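Side-chain contacts in SufC protein (Thermus thermophilus, PDB 2D2E), which is an atypical cytoplasmic ABC-type ATPase of the Suf system that hydrolyses ATP, probably to support iron-sulfur cluster assembly: residues A[208-213]-A[226-231]; A[177-182]-A[202-207]. All blocks are in the same frame, centred on the assembly; numbering follows the deposited sequence. Where two conformers were deposited one is given.

How the interactions relate
Both interactions hold the loop between strands 195-199 and 213-218, at successive points along the chain. Interaction 2 is buried: its 202-207 half rests on helix 176-189 through aliphatic carbons of leucine, isoleucine and valine, with the stem of an arginine at the border. Interaction 1 is a surface contact further on, where two prolines meet and a backbone carbonyl faces a lysine as the loop enters the central sheet beside the start of helix 228-237. Neither has a hydrogen bond between its segments. The two meet at Leu206 and Ala231, whose side chains touch, and at Tyr208, which lies against Lys180.

Interaction 1: residues A[208-213]-A[226-231]; sequences YIQPDK and GGPELA
Pro211 and Pro228 make the main meeting of the two segments, and it is lopsided: the ring of Pro228 presses on the backbone of Pro211 more closely than on its ring. CG of Pro228 lies 3.2 Å from Pro211 O, and its neighbour CD is 3.7 Å from the same oxygen, so one edge of the ring lies against the carbonyl. The ring carbons themselves, Pro211 CG and Pro228 CG, are 4.2 Å apart. Gln210, itself exposed to solvent, adds a looser touch, its CG to CG of Pro228. At the other end, CA of Lys213 donates a CA-H...O contact to Gly226 O, 3.4 Å long with 135° at the hydrogen. CG of Lys213 stands 3.7 Å from this same Gly226 O; with CG anti to its backbone N (chi1 -175°) and an extended chain, the lysine then carries its ammonium away from the contact.

Sheet bonds anchor the backbone on both sides. Asp212 bonds to Val31 N through OD2, and Asp212 and Lys213 have backbone bonds with strand 31-35, on which Pro211 also packs through Ala33. Gly226 is tied to Val214 by backbone bonding, pairing strands 213-218 and 221-226 at the open end of their hairpin. Beyond it, Leu230 N bonds to Gly227 O (3.0 Å) in the first turn of helix 228-237, and Ala231 faces Val214 and Met35. Pro228 lies where strand 221-226 gives way to that helix. With no classical hydrogen bond between the segments, the contact depends on packing of proline ring carbons and on one weak CA-H...O contact, while the backbone bonds of the sheet probably set how the segments face each other.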
# COMPACT_ATOMS: atom_id res chain seq x y z
N TYR A 208 -14.65 -3.23 4.65
CA TYR A 208 -13.84 -4.21 5.39
C TYR A 208 -12.69 -3.52 6.13
O TYR A 208 -12.26 -3.99 7.17
CB TYR A 208 -13.26 -5.33 4.48
CG TYR A 208 -14.23 -5.84 3.46
CD1 TYR A 208 -13.92 -5.83 2.11
CD2 TYR A 208 -15.50 -6.30 3.85
CE1 TYR A 208 -14.86 -6.24 1.15
CE2 TYR A 208 -16.44 -6.72 2.89
CZ TYR A 208 -16.11 -6.69 1.55
OH TYR A 208 -17.04 -7.08 0.60
N ILE A 209 -12.20 -2.41 5.58
CA ILE A 209 -11.13 -1.63 6.20
C ILE A 209 -11.74 -0.25 6.43
O ILE A 209 -11.80 0.55 5.51
CB ILE A 209 -9.91 -1.40 5.25
CG1 ILE A 209 -9.40 -2.72 4.68
CG2 ILE A 209 -8.79 -0.70 6.02
CD1 ILE A 209 -8.19 -2.58 3.72
N GLN A 210 -12.19 0.03 7.65
CA GLN A 210 -12.78 1.33 7.92
C GLN A 210 -11.68 2.40 7.96
O GLN A 210 -10.78 2.34 8.78
CB GLN A 210 -13.50 1.28 9.26
CG GLN A 210 -14.01 2.65 9.69
CD GLN A 210 -15.17 2.58 10.67
OE1 GLN A 210 -15.82 1.54 10.80
NE2 GLN A 210 -15.46 3.67 11.35
N PRO A 211 -11.75 3.41 7.07
CA PRO A 211 -10.73 4.46 7.05
C PRO A 211 -10.99 5.60 8.03
O PRO A 211 -12.15 5.95 8.31
CB PRO A 211 -10.77 4.95 5.60
CG PRO A 211 -12.25 4.85 5.27
CD PRO A 211 -12.64 3.50 5.89
N ASP A 212 -9.92 6.16 8.57
CA ASP A 212 -10.01 7.30 9.47
C ASP A 212 -10.26 8.56 8.65
O ASP A 212 -10.86 9.52 9.13
CB ASP A 212 -8.71 7.45 10.25
CG ASP A 212 -8.45 6.28 11.14
OD1 ASP A 212 -9.28 6.03 12.05
OD2 ASP A 212 -7.45 5.58 10.92
N LYS A 213 -9.81 8.55 7.40
CA LYS A 213 -9.98 9.70 6.50
C LYS A 213 -9.98 9.20 5.06
O LYS A 213 -9.32 8.20 4.74
CB LYS A 213 -8.82 10.70 6.70
CG LYS A 213 -8.96 12.01 5.90
CD LYS A 213 -7.92 13.02 6.38
CE LYS A 213 -7.98 14.35 5.65
NZ LYS A 213 -6.96 15.30 6.25
N GLY A 226 -12.72 13.71 3.74
CA GLY A 226 -13.79 13.52 4.71
C GLY A 226 -13.65 12.21 5.45
O GLY A 226 -12.59 11.57 5.38
N GLY A 227 -14.69 11.82 6.18
CA GLY A 227 -14.65 10.55 6.88
C GLY A 227 -15.17 9.47 5.94
O GLY A 227 -15.34 9.71 4.73
N PRO A 228 -15.44 8.27 6.46
CA PRO A 228 -15.96 7.14 5.67
C PRO A 228 -17.24 7.49 4.91
O PRO A 228 -17.53 6.92 3.85
CB PRO A 228 -16.21 6.06 6.73
CG PRO A 228 -15.26 6.40 7.82
CD PRO A 228 -15.27 7.90 7.88
N GLU A 229 -18.03 8.42 5.47
CA GLU A 229 -19.28 8.81 4.84
C GLU A 229 -19.05 9.36 3.44
O GLU A 229 -19.92 9.24 2.58
CB GLU A 229 -20.01 9.86 5.70
CG GLU A 229 -19.27 11.18 5.81
CD GLU A 229 -18.38 11.26 7.03
OE1 GLU A 229 -17.98 10.22 7.59
OE2 GLU A 229 -18.06 12.40 7.45
N LEU A 230 -17.90 9.98 3.22
CA LEU A 230 -17.60 10.54 1.90
C LEU A 230 -17.45 9.42 0.89
O LEU A 230 -17.94 9.52 -0.23
CB LEU A 230 -16.32 11.38 1.94
CG LEU A 230 -15.81 11.93 0.59
CD1 LEU A 230 -16.93 12.74 -0.12
CD2 LEU A 230 -14.57 12.79 0.82
N ALA A 231 -16.79 8.33 1.27
CA ALA A 231 -16.66 7.20 0.35
C ALA A 231 -18.03 6.59 0.07
O ALA A 231 -18.32 6.18 -1.04
CB ALA A 231 -15.73 6.13 0.94

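Interaction 2: residues A[177-182]-A[202-207]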
# COMPACT_ATOMS: atom_id res chain seq x y z
N ASP A 177 -13.07 -11.75 -2.43
CA ASP A 177 -12.06 -12.53 -1.73
C ASP A 177 -10.74 -11.78 -1.64
O ASP A 177 -10.12 -11.75 -0.58
CB ASP A 177 -11.82 -13.87 -2.42
CG ASP A 177 -10.58 -14.58 -1.88
OD1 ASP A 177 -9.52 -14.52 -2.54
OD2 ASP A 177 -10.67 -15.18 -0.79
N ALA A 178 -10.32 -11.17 -2.74
CA ALA A 178 -9.06 -10.43 -2.77
C ALA A 178 -9.11 -9.20 -1.88
O ALA A 178 -8.14 -8.89 -1.22
CB ALA A 178 -8.69 -10.02 -4.19
N LEU A 179 -10.24 -8.50 -1.86
CA LEU A 179 -10.35 -7.31 -1.01
C LEU A 179 -10.31 -7.72 0.45
O LEU A 179 -9.69 -7.04 1.27
CB LEU A 179 -11.65 -6.56 -1.28
CG LEU A 179 -11.85 -6.13 -2.75
CD1 LEU A 179 -13.23 -5.50 -2.91
CD2 LEU A 179 -10.74 -5.15 -3.15
N LYS A 180 -10.93 -8.85 0.78
CA LYS A 180 -10.95 -9.28 2.16
C LYS A 180 -9.58 -9.73 2.66
O LYS A 180 -9.27 -9.54 3.83
CB LYS A 180 -12.01 -10.37 2.38
CG LYS A 180 -13.42 -9.78 2.44
CD LYS A 180 -14.45 -10.77 2.93
CE LYS A 180 -15.78 -10.08 3.20
NZ LYS A 180 -16.84 -11.05 3.55
N VAL A 181 -8.78 -10.32 1.79
CA VAL A 181 -7.43 -10.75 2.17
C VAL A 181 -6.61 -9.52 2.55
O VAL A 181 -5.88 -9.51 3.56
CB VAL A 181 -6.73 -11.47 1.02
CG1 VAL A 181 -5.22 -11.45 1.25
CG2 VAL A 181 -7.23 -12.91 0.93
N VAL A 182 -6.69 -8.48 1.73
CA VAL A 182 -5.95 -7.27 2.04
C VAL A 182 -6.49 -6.63 3.33
O VAL A 182 -5.72 -6.17 4.16
CB VAL A 182 -5.98 -6.29 0.84
CG1 VAL A 182 -5.29 -4.97 1.20
CG2 VAL A 182 -5.25 -6.94 -0.32
N TYR A 202 -13.28 1.71 -6.33
CA TYR A 202 -14.55 1.34 -5.69
C TYR A 202 -14.49 1.50 -4.19
O TYR A 202 -13.46 1.28 -3.57
CB TYR A 202 -14.90 -0.13 -5.96
CG TYR A 202 -15.19 -0.42 -7.40
CD1 TYR A 202 -14.31 -1.18 -8.18
CD2 TYR A 202 -16.35 0.07 -8.00
CE1 TYR A 202 -14.58 -1.45 -9.51
CE2 TYR A 202 -16.62 -0.19 -9.35
CZ TYR A 202 -15.73 -0.95 -10.09
OH TYR A 202 -16.00 -1.24 -11.42
N GLN A 203 -15.62 1.83 -3.60
CA GLN A 203 -15.71 1.98 -2.15
C GLN A 203 -15.72 0.62 -1.42
O GLN A 203 -15.41 0.57 -0.23
CB GLN A 203 -17.02 2.71 -1.80
CG GLN A 203 -17.27 2.93 -0.30
CD GLN A 203 -18.02 1.80 0.42
OE1 GLN A 203 -18.54 0.87 -0.20
NE2 GLN A 203 -18.06 1.88 1.73
N ARG A 204 -16.08 -0.45 -2.13
CA ARG A 204 -16.22 -1.78 -1.52
C ARG A 204 -15.26 -2.18 -0.41
O ARG A 204 -15.69 -2.56 0.68
CB ARG A 204 -16.21 -2.88 -2.59
CG ARG A 204 -16.71 -4.24 -2.08
CD ARG A 204 -18.16 -4.15 -1.56
NE ARG A 204 -19.02 -3.47 -2.52
CZ ARG A 204 -19.52 -4.03 -3.62
NH1 ARG A 204 -19.26 -5.30 -3.90
NH2 ARG A 204 -20.25 -3.30 -4.46
N ILE A 205 -13.96 -2.11 -0.67
CA ILE A 205 -12.99 -2.52 0.35
C ILE A 205 -13.10 -1.77 1.67
O ILE A 205 -12.70 -2.28 2.73
CB ILE A 205 -11.54 -2.45 -0.22
CG1 ILE A 205 -10.57 -3.22 0.70
CG2 ILE A 205 -11.10 -0.99 -0.38
CD1 ILE A 205 -9.16 -3.36 0.11
N LEU A 206 -13.65 -0.56 1.61
CA LEU A 206 -13.75 0.27 2.80
C LEU A 206 -14.82 -0.18 3.77
O LEU A 206 -14.95 0.38 4.87
CB LEU A 206 -13.90 1.74 2.39
CG LEU A 206 -12.75 2.19 1.49
CD1 LEU A 206 -12.95 3.65 1.08
CD2 LEU A 206 -11.41 2.03 2.20
N ASN A 207 -15.58 -1.19 3.37
CA ASN A 207 -16.58 -1.77 4.26
C ASN A 207 -15.83 -2.81 5.12
O ASN A 207 -16.31 -3.20 6.20
CB ASN A 207 -17.68 -2.45 3.47
CG ASN A 207 -18.54 -1.46 2.73
OD1 ASN A 207 -19.07 -0.52 3.32
ND2 ASN A 207 -18.68 -1.65 1.43
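Leu179 and Ile205 carry the contact in nearly equal shares, the leucine reaching from helix 176-189 across Arg204 and Ile205 of the loop. Just before it, Asp177 O accepts the helix bond from Val181 N. In Leu179, CG lies anti to the carbonyl carbon (chi1 -57°), and the two methyls divide between neighbouring residues. CD1 meets the aliphatic stem of Arg204, 3.8 Å from its CG in one of that residue's two conformers, the side chains crossing at about a right angle. In this conformer the arginine chain bends and its guanidinium leads away from the helix; its position is less certain than that of Ile205. CD2 of Leu179 turns to Ile205, 4.0 Å from its CD1, and at the base of the leucine Leu179 CB is 4.0 Å from Ile205 CG1. Ile205 CD1 also comes within 3.9 Å of Leu179 O, and its branch CG1, anti to the backbone N (chi1 -165°), is what extends it toward the helix. One turn on, Val182 adds CG1, 4.3 Å from Ile205 CD1, a lighter touch against the same methyl.

Within the loop, two successive backbone bonds of the i to i-3 kind run from Leu206 N to Gln203 O and from Asn207 N to Arg204 O. Gln203 NE2 also donates to Asn207 OD1 (3.1 Å, 166° at the hydrogen), approaching from above the carbonyl plane. Helix 176-189 makes the beta-alpha-beta crossover from strand 164-168 to the adjacent parallel strand 195-199, so the contact folds the following loop back on its helix. The side chain of Ile205 is about 11 Å from that of Lys42, which binds ADP in another structure of this protein; no nucleotide is bound here. Aliphatic at its heart, the interface owes its hold to burial and close fit: no hydrogen bond joins the segments, whose polar bonds are made internally or to other residues, as from Gln203 N to Glu235.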